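CdiI immunity protein (PDB 5E3E) binds the RNase A-like CDI toxin domain (CdiA-CT) of the same bacterium and, as its cognate immunity protein, protects against it, probably by covering the active site. Local coordinates at the interface of chains A and B. Residues are numbered along the deposited sequence; one frame, centred on the assembly and turned at random. Chains: chain A, CdiI immunity protein; chain B, Large exoprotein involved in heme utilization or adhesion.

The three contacts lie close together on the toxin–immunity interface. Contacts 2 and 3 are the nearer pair, their C-alpha centres about 8 Å apart, and they share A:Asp74 and B:Arg92. Contact 1 lies about 13 Å from contact 2 and about 12 Å from contact 3, these too measured between C-alpha centres. Toxin strand 105-113 runs through contacts 1 and 3, and strand 90-97 contributes B:Arg92 to contacts 2 and 3. Contact 1 inserts an immunity-protein loop among probable catalytic residues, whereas contacts 2 and 3 add charged pairs beside it. Together they suggest that the immunity protein covers the probable active site with matched charges.

Contact 1: the interface of chains A and B. Residues chain A 19-21, 24; chain B 4, 7-8, 109, 111.
A:Asp21 and B:Thr109 meet tip to tip because the aspartate has CG anti to its carbonyl carbon (chi1 -51°) and the threonine has OG1 anti to its backbone N (chi1 -167°). The hydroxyl B:Thr109 OG1 donates to the carboxylate oxygen A:Asp21 OD2 at 2.5 Å, arriving nearly along the C-O axis. The other oxygen, A:Asp21 OD1, accepts from B:His8 NE2 at 2.6 Å, in the imidazole plane and on the syn lone pair. B:Arg7 NE approaches from above the carboxylate plane, closing a salt bridge with A:Asp21 OD1 at 2.7 Å, and B:Arg7 NH2 adds a weaker bond. A:Val24 CG2 rests over the centre of one guanidinium face of B:Arg7, while A:Val24 CG1 packs on B:Leu4 CD2. Within the loop, the amide oxygen A:Asn19 OD1 accepts from the backbone N of A:Asp21 at 2.7 Å, probably steadying it. B:His8, B:Thr109 and B:Tyr111 probably belong to the RNase A-type active site, so the aspartate would occupy ground needed by RNA. The amide of A:Gln20 stacks on the B:Tyr111 ring, the planes 25° apart, with A:Gln20 NE2 3.4 Å from B:Tyr111 CD1. At the hydroxyl end, on the face the amide covers, backbone A:Gln20 N donates to the phenol oxygen B:Tyr111 OH at 3.0 Å.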
ATOM      1  N   ASN A  19      -2.361  -0.579  -2.680  1.00 11.86           N
ATOM      2  CA  ASN A  19      -2.754   0.487  -1.779  1.00 12.13           C
ATOM      3  C   ASN A  19      -4.296   0.557  -1.683  1.00 12.25           C
ATOM      4  O   ASN A  19      -4.998  -0.113  -2.414  1.00 11.89           O
ATOM      5  CB  ASN A  19      -2.121   1.826  -2.179  1.00 12.28           C
ATOM      6  CG  ASN A  19      -2.662   2.363  -3.473  1.00 12.59           C
ATOM      7  OD1 ASN A  19      -3.835   2.694  -3.568  1.00 12.84           O
ATOM      8  ND2 ASN A  19      -1.811   2.449  -4.498  1.00 12.74           N
ATOM      9  N   GLN A  20      -4.826   1.342  -0.740  1.00 12.55           N
ATOM     10  CA  GLN A  20      -6.274   1.387  -0.547  1.00 13.10           C
ATOM     11  C   GLN A  20      -7.045   1.846  -1.784  1.00 13.26           C
ATOM     12  O   GLN A  20      -8.251   1.586  -1.902  1.00 13.61           O
ATOM     13  CB  GLN A  20      -6.636   2.323   0.613  1.00 13.65           C
ATOM     14  CG  GLN A  20      -6.278   1.749   1.962  1.00 14.03           C
ATOM     15  CD  GLN A  20      -6.691   2.648   3.119  1.00 14.55           C
ATOM     16  OE1 GLN A  20      -7.704   3.359   3.063  1.00 14.76           O
ATOM     17  NE2 GLN A  20      -5.917   2.604   4.189  1.00 14.91           N
ATOM     18  N   ASP A  21      -6.360   2.543  -2.678  1.00 13.24           N
ATOM     19  CA  ASP A  21      -6.971   3.052  -3.891  1.00 13.56           C
ATOM     20  C   ASP A  21      -6.695   2.222  -5.152  1.00 13.20           C
ATOM     21  O   ASP A  21      -6.904   2.717  -6.266  1.00 13.35           O
ATOM     22  CB  ASP A  21      -6.496   4.472  -4.124  1.00 14.37           C
ATOM     23  CG  ASP A  21      -6.673   5.349  -2.898  1.00 15.65           C
ATOM     24  OD1 ASP A  21      -7.753   5.331  -2.307  1.00 15.81           O
ATOM     25  OD2 ASP A  21      -5.722   6.026  -2.519  1.00 18.33           O
ATOM     26  N   VAL A  24      -9.235   2.225  -8.112  1.00 16.37           N
ATOM     27  CA  VAL A  24      -9.335   3.493  -8.869  1.00 17.48           C
ATOM     28  C   VAL A  24      -8.096   3.750  -9.729  1.00 18.14           C
ATOM     29  O   VAL A  24      -8.182   4.180 -10.886  1.00 17.93           O
ATOM     30  CB  VAL A  24      -9.572   4.674  -7.908  1.00 17.91           C
ATOM     31  CG1 VAL A  24      -9.914   5.907  -8.734  1.00 18.28           C
ATOM     32  CG2 VAL A  24     -10.685   4.309  -6.953  1.00 18.76           C
TER
ATOM     33  N   LEU B   4      -6.100  11.461  -5.439  1.00 17.84           N
ATOM     34  CA  LEU B   4      -6.628  10.339  -4.662  1.00 17.84           C
ATOM     35  C   LEU B   4      -6.477  10.496  -3.160  1.00 16.40           C
ATOM     36  O   LEU B   4      -7.239   9.901  -2.401  1.00 15.45           O
ATOM     37  CB  LEU B   4      -6.049   9.003  -5.103  1.00 18.98           C
ATOM     38  CG  LEU B   4      -6.406   8.634  -6.562  1.00 21.02           C
ATOM     39  CD1 LEU B   4      -5.761   7.337  -6.941  1.00 22.27           C
ATOM     40  CD2 LEU B   4      -7.893   8.553  -6.823  1.00 21.99           C
ATOM     41  N   ARG B   7      -9.677  11.015  -1.252  1.00 15.05           N
ATOM     42  CA  ARG B   7     -10.496   9.866  -0.810  1.00 15.27           C
ATOM     43  C   ARG B   7     -10.224   9.528   0.678  1.00 13.93           C
ATOM     44  O   ARG B   7     -10.923   8.683   1.267  1.00 13.88           O
ATOM     45  CB  ARG B   7     -10.190   8.629  -1.666  1.00 16.64           C
ATOM     46  CG  ARG B   7     -10.632   8.815  -3.099  1.00 18.42           C
ATOM     47  CD  ARG B   7     -10.052   7.789  -4.037  1.00 20.31           C
ATOM     48  NE  ARG B   7      -9.947   6.481  -3.437  1.00 22.13           N
ATOM     49  CZ  ARG B   7     -10.967   5.685  -3.103  1.00 24.21           C
ATOM     50  NH1 ARG B   7     -12.210   6.064  -3.298  1.00 25.52           N
ATOM     51  NH2 ARG B   7     -10.710   4.500  -2.546  1.00 24.88           N
ATOM     52  N   HIS B   8      -9.235  10.188   1.262  1.00 12.81           N
ATOM     53  CA  HIS B   8      -8.728   9.892   2.632  1.00 12.53           C
ATOM     54  C   HIS B   8      -8.590  11.161   3.453  1.00 12.67           C
ATOM     55  O   HIS B   8      -7.726  11.253   4.346  1.00 12.83           O
ATOM     56  CB  HIS B   8      -7.395   9.159   2.560  1.00 12.57           C
ATOM     57  CG  HIS B   8      -7.448   7.969   1.668  1.00 12.54           C
ATOM     58  ND1 HIS B   8      -7.970   6.768   2.069  1.00 12.79           N
ATOM     59  CD2 HIS B   8      -7.109   7.814   0.363  1.00 12.68           C
ATOM     60  CE1 HIS B   8      -7.924   5.910   1.064  1.00 13.36           C
ATOM     61  NE2 HIS B   8      -7.436   6.531   0.009  1.00 13.14           N
ATOM     62  N   THR B 109      -1.189   9.173  -3.641  1.00 14.89           N
ATOM     63  CA  THR B 109      -2.191   9.111  -2.561  1.00 14.70           C
ATOM     64  C   THR B 109      -1.486   9.099  -1.220  1.00 13.79           C
ATOM     65  O   THR B 109      -0.259   9.134  -1.147  1.00 13.63           O
ATOM     66  CB  THR B 109      -3.107   7.867  -2.713  1.00 14.97           C
ATOM     67  OG1 THR B 109      -4.255   7.962  -1.846  1.00 15.42           O
ATOM     68  CG2 THR B 109      -2.368   6.606  -2.489  1.00 14.83           C
ATOM     69  N   TYR B 111      -2.543   8.239   3.335  1.00 12.07           N
ATOM     70  CA  TYR B 111      -3.554   7.984   4.347  1.00 12.29           C
ATOM     71  C   TYR B 111      -2.937   7.513   5.644  1.00 12.50           C
ATOM     72  O   TYR B 111      -1.785   7.057   5.671  1.00 12.24           O
ATOM     73  CB  TYR B 111      -4.556   6.933   3.879  1.00 12.34           C
ATOM     74  CG  TYR B 111      -3.982   5.749   3.090  1.00 12.07           C
ATOM     75  CD1 TYR B 111      -3.253   4.732   3.713  1.00 12.00           C
ATOM     76  CD2 TYR B 111      -4.191   5.676   1.726  1.00 12.26           C
ATOM     77  CE1 TYR B 111      -2.743   3.661   2.959  1.00 12.10           C
ATOM     78  CE2 TYR B 111      -3.724   4.619   0.976  1.00 12.45           C
ATOM     79  CZ  TYR B 111      -3.005   3.621   1.603  1.00 12.39           C
ATOM     80  OH  TYR B 111      -2.584   2.604   0.807  1.00 12.98           O
TER

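Contact 2: the interface of chains A and B. Residues chain A 4, 15, 74; chain B 65, 67, 92.
The carboxylate oxygen B:Glu65 OE2 is held from both chains: A:Arg15 NH1 reaches it across the interface at 3.0 Å, and B:Arg92 NE adds a weak bond from its own side. The A:Arg15 bond forms a salt bridge, lies in the guanidinium plane and uses the syn lone pair of B:Glu65 OE2. An extended A:Arg15 chain, with NE anti to CB (chi3 -178°), carries the guanidinium past the glutamate and lays A:Arg15 CD over the centre of one face of the B:Arg92 guanidinium, 3.7 Å above its plane. The two guanidinium planes are 21° apart, and their like charges are probably offset by the acids around them. B:Asp67 OD1 accepts from B:Arg92 NE at 3.2 Å and helps set the rotation of that group. At the other end of the guanidinium, B:Arg92 NH1 bonds tip to tip with A:Asp74 OD2 at 2.8 Å, in a salt bridge that meets the oxygen on its anti side, somewhat out of the carboxylate plane (21°). Water 1 links the same B:Arg92 NH1 to the carbonyl oxygen of A:Arg15, and water 2 joins the amide A:Asn4 ND2 to B:Glu65 OE1. This network of acids and arginines probably contributes to toxin recognition. In the fold, immunity helix 8-17 presents A:Arg15 to toxin strands 63-68 and 90-97, flanked by A:Asn4 of helix 3-6 and the loop residue A:Asp74.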
ATOM      1  N   ASN A   4       9.805  -4.991   6.384  1.00 18.09           N
ATOM      2  CA  ASN A   4      10.019  -4.445   5.039  1.00 19.00           C
ATOM      3  C   ASN A   4      11.508  -4.220   4.727  1.00 18.49           C
ATOM      4  O   ASN A   4      11.866  -3.987   3.573  1.00 19.30           O
ATOM      5  CB  ASN A   4       9.156  -3.202   4.727  1.00 21.86           C
ATOM      6  CG  ASN A   4       9.607  -1.956   5.461  1.00 23.24           C
ATOM      7  OD1 ASN A   4      10.146  -2.034   6.556  1.00 26.02           O
ATOM      8  ND2 ASN A   4       9.391  -0.809   4.851  1.00 24.89           N
ATOM      9  N   ARG A  15       2.197  -2.566  -0.760  1.00 11.55           N
ATOM     10  CA  ARG A  15       1.943  -1.242  -0.226  1.00 12.05           C
ATOM     11  C   ARG A  15       1.779  -0.170  -1.269  1.00 12.08           C
ATOM     12  O   ARG A  15       1.001   0.756  -1.041  1.00 12.30           O
ATOM     13  CB  ARG A  15       2.993  -0.823   0.771  1.00 12.54           C
ATOM     14  CG  ARG A  15       3.088  -1.750   1.941  1.00 13.04           C
ATOM     15  CD  ARG A  15       4.159  -1.287   2.897  1.00 14.02           C
ATOM     16  NE  ARG A  15       4.333  -2.182   4.048  1.00 15.18           N
ATOM     17  CZ  ARG A  15       5.149  -1.930   5.080  1.00 16.60           C
ATOM     18  NH1 ARG A  15       5.891  -0.818   5.135  1.00 17.22           N
ATOM     19  NH2 ARG A  15       5.266  -2.814   6.055  1.00 17.33           N
ATOM     20  N   ASP A  74       1.248  -5.454   5.043  1.00 15.91           N
ATOM     21  CA  ASP A  74       0.214  -4.429   4.999  1.00 16.20           C
ATOM     22  C   ASP A  74      -0.477  -4.263   3.653  1.00 15.40           C
ATOM     23  O   ASP A  74      -0.762  -3.112   3.253  1.00 15.76           O
ATOM     24  CB  ASP A  74       0.723  -3.077   5.459  1.00 18.58           C
ATOM     25  CG  ASP A  74      -0.425  -2.164   5.953  1.00 21.06           C
ATOM     26  OD1 ASP A  74      -1.445  -2.692   6.491  1.00 22.21           O
ATOM     27  OD2 ASP A  74      -0.325  -0.906   5.793  1.00 25.12           O
TER
ATOM     28  N   GLU B  65       7.256   4.691  -1.585  1.00 15.65           N
ATOM     29  CA  GLU B  65       6.559   4.756  -0.293  1.00 16.55           C
ATOM     30  C   GLU B  65       7.349   5.616   0.673  1.00 17.08           C
ATOM     31  O   GLU B  65       8.550   5.392   0.861  1.00 16.88           O
ATOM     32  CB  GLU B  65       6.491   3.330   0.284  1.00 17.16           C
ATOM     33  CG  GLU B  65       5.983   3.223   1.715  1.00 17.99           C
ATOM     34  CD  GLU B  65       6.085   1.818   2.284  1.00 18.92           C
ATOM     35  OE1 GLU B  65       6.296   0.833   1.504  1.00 18.78           O
ATOM     36  OE2 GLU B  65       5.903   1.702   3.540  1.00 19.23           O
ATOM     37  N   ASP B  67       6.971   6.928   4.698  1.00 19.35           N
ATOM     38  CA  ASP B  67       6.189   6.726   5.907  1.00 20.14           C
ATOM     39  C   ASP B  67       6.427   7.845   6.887  1.00 19.97           C
ATOM     40  O   ASP B  67       7.447   8.556   6.829  1.00 20.24           O
ATOM     41  CB  ASP B  67       6.487   5.340   6.487  1.00 21.44           C
ATOM     42  CG  ASP B  67       6.031   4.211   5.545  1.00 22.86           C
ATOM     43  OD1 ASP B  67       4.832   4.176   5.192  1.00 24.76           O
ATOM     44  OD2 ASP B  67       6.861   3.383   5.130  1.00 24.05           O
ATOM     45  N   ARG B  92       1.140   6.971   5.522  1.00 13.11           N
ATOM     46  CA  ARG B  92       1.942   6.519   4.392  1.00 13.47           C
ATOM     47  C   ARG B  92       1.529   7.404   3.262  1.00 13.41           C
ATOM     48  O   ARG B  92       0.345   7.624   3.031  1.00 12.81           O
ATOM     49  CB  ARG B  92       1.661   5.057   4.066  1.00 14.10           C
ATOM     50  CG  ARG B  92       2.426   4.504   2.858  1.00 14.65           C
ATOM     51  CD  ARG B  92       2.161   3.013   2.619  1.00 15.20           C
ATOM     52  NE  ARG B  92       2.625   2.288   3.807  1.00 15.93           N
ATOM     53  CZ  ARG B  92       1.956   1.334   4.443  1.00 16.97           C
ATOM     54  NH1 ARG B  92       0.792   0.882   4.001  1.00 17.27           N
ATOM     55  NH2 ARG B  92       2.495   0.796   5.525  1.00 18.70           N
TER
HETATM   56  O   HOH W   1      -0.358   1.095   1.317  1.00 12.88           O
HETATM   57  O   HOH W   2       8.254  -0.850   2.419  1.00 24.76           O

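Contact 3: the interface of chains A and B. Residues chain A 70-71, 74-75; chain B 26, 92, 113.
A:Asp74 CG lies at the edge of the B:Arg92 guanidinium, in its plane, the carboxylate itself turned 70° from it, while B:Thr113 CG2 covers one face of that group, 3.8 Å above it and offset toward the rim. While A:Asp74 OD2 is taken up by the arginine, the second carboxylate oxygen turns to B:Lys26. The ammonium B:Lys26 NZ comes from above the carboxylate plane and makes a salt bridge with A:Asp74 OD1 at 2.8 Å. The lysine and aspartate side chains cross at about a right angle. A bend at the end of the lysine chain (chi4 -71°) turns NZ among several acceptors, and B:Lys26 NZ also donates to the backbone carbonyl A:Cys75 O at 2.8 Å, from above the carbonyl plane. A further, weak bond runs from B:Lys26 NZ to the carbonyl A:Leu70 O at 3.0 Å. That carbonyl lies close to the C-terminal end of its helix, whose dipole may favour the positive charge. B:Lys26 CD comes within 4.0 Å of A:Leu70 CB, and 83 Å² of B:Lys26 is hidden by the partner. The lysine, just ahead of toxin strand 27-31, thus caps the end of immunity helix 62-72 and the loop that follows it.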
ATOM      1  N   LEU A  70      -1.384  -9.488   5.057  1.00 12.47           N
ATOM      2  CA  LEU A  70      -2.341  -8.425   5.356  1.00 13.07           C
ATOM      3  C   LEU A  70      -1.882  -7.410   6.379  1.00 14.13           C
ATOM      4  O   LEU A  70      -2.138  -6.232   6.196  1.00 14.46           O
ATOM      5  CB  LEU A  70      -3.689  -9.029   5.773  1.00 13.06           C
ATOM      6  CG  LEU A  70      -4.502  -9.724   4.695  1.00 13.06           C
ATOM      7  CD1 LEU A  70      -5.807 -10.212   5.287  1.00 13.56           C
ATOM      8  CD2 LEU A  70      -4.812  -8.852   3.475  1.00 13.05           C
ATOM      9  N   ASN A  71      -1.252  -7.844   7.464  1.00 14.76           N
ATOM     10  CA  ASN A  71      -0.913  -6.953   8.556  1.00 16.50           C
ATOM     11  C   ASN A  71       0.532  -6.517   8.639  1.00 17.29           C
ATOM     12  O   ASN A  71       0.796  -5.336   8.834  1.00 19.48           O
ATOM     13  CB  ASN A  71      -1.362  -7.575   9.864  1.00 17.53           C
ATOM     14  CG  ASN A  71      -2.846  -7.885   9.848  1.00 18.28           C
ATOM     15  OD1 ASN A  71      -3.645  -7.075   9.360  1.00 19.23           O
ATOM     16  ND2 ASN A  71      -3.216  -9.096  10.268  1.00 19.48           N
ATOM     17  N   ASP A  74       1.248  -5.454   5.043  1.00 15.91           N
ATOM     18  CA  ASP A  74       0.214  -4.429   4.999  1.00 16.20           C
ATOM     19  C   ASP A  74      -0.477  -4.263   3.653  1.00 15.40           C
ATOM     20  O   ASP A  74      -0.762  -3.112   3.253  1.00 15.76           O
ATOM     21  CB  ASP A  74       0.723  -3.077   5.459  1.00 18.58           C
ATOM     22  CG  ASP A  74      -0.425  -2.164   5.953  1.00 21.06           C
ATOM     23  OD1 ASP A  74      -1.445  -2.692   6.491  1.00 22.21           O
ATOM     24  OD2 ASP A  74      -0.325  -0.906   5.793  1.00 25.12           O
ATOM     25  N   CYS A  75      -0.765  -5.384   2.990  1.00 13.93           N
ATOM     26  CA  CYS A  75      -1.599  -5.400   1.773  1.00 13.20           C
ATOM     27  C   CYS A  75      -2.989  -4.808   2.066  1.00 13.18           C
ATOM     28  O   CYS A  75      -3.604  -5.188   3.059  1.00 12.88           O
ATOM     29  CB  CYS A  75      -1.782  -6.838   1.305  1.00 12.71           C
ATOM     30  SG  CYS A  75      -2.682  -7.012  -0.253  1.00 12.89           S
TER
ATOM     31  N   LYS B  26      -9.074  -4.481   3.166  1.00 16.45           N
ATOM     32  CA  LYS B  26      -9.058  -5.073   4.508  1.00 16.99           C
ATOM     33  C   LYS B  26      -9.349  -4.002   5.554  1.00 16.83           C
ATOM     34  O   LYS B  26      -9.754  -4.337   6.689  1.00 17.58           O
ATOM     35  CB  LYS B  26      -7.722  -5.750   4.850  1.00 17.90           C
ATOM     36  CG  LYS B  26      -6.590  -4.820   5.196  1.00 18.75           C
ATOM     37  CD  LYS B  26      -5.527  -5.495   6.000  1.00 19.85           C
ATOM     38  CE  LYS B  26      -4.602  -4.448   6.570  1.00 20.24           C
ATOM     39  NZ  LYS B  26      -3.783  -3.847   5.504  1.00 20.09           N
ATOM     40  N   ARG B  92       1.140   6.971   5.522  1.00 13.11           N
ATOM     41  CA  ARG B  92       1.942   6.519   4.392  1.00 13.47           C
ATOM     42  C   ARG B  92       1.529   7.404   3.262  1.00 13.41           C
ATOM     43  O   ARG B  92       0.345   7.624   3.031  1.00 12.81           O
ATOM     44  CB  ARG B  92       1.661   5.057   4.066  1.00 14.10           C
ATOM     45  CG  ARG B  92       2.426   4.504   2.858  1.00 14.65           C
ATOM     46  CD  ARG B  92       2.161   3.013   2.619  1.00 15.20           C
ATOM     47  NE  ARG B  92       2.625   2.288   3.807  1.00 15.93           N
ATOM     48  CZ  ARG B  92       1.956   1.334   4.443  1.00 16.97           C
ATOM     49  NH1 ARG B  92       0.792   0.882   4.001  1.00 17.27           N
ATOM     50  NH2 ARG B  92       2.495   0.796   5.525  1.00 18.70           N
ATOM     51  N   THR B 113      -2.008   5.082   8.762  1.00 15.79           N
ATOM     52  CA  THR B 113      -1.732   3.661   8.873  1.00 18.02           C
ATOM     53  C   THR B 113      -1.663   3.299  10.344  1.00 20.68           C
ATOM     54  O   THR B 113      -1.080   4.025  11.112  1.00 21.80           O
ATOM     55  CB  THR B 113      -0.419   3.257   8.159  1.00 18.04           C
ATOM     56  OG1 THR B 113       0.674   4.081   8.600  1.00 19.07           O
ATOM     57  CG2 THR B 113      -0.548   3.406   6.660  1.00 17.95           C
TER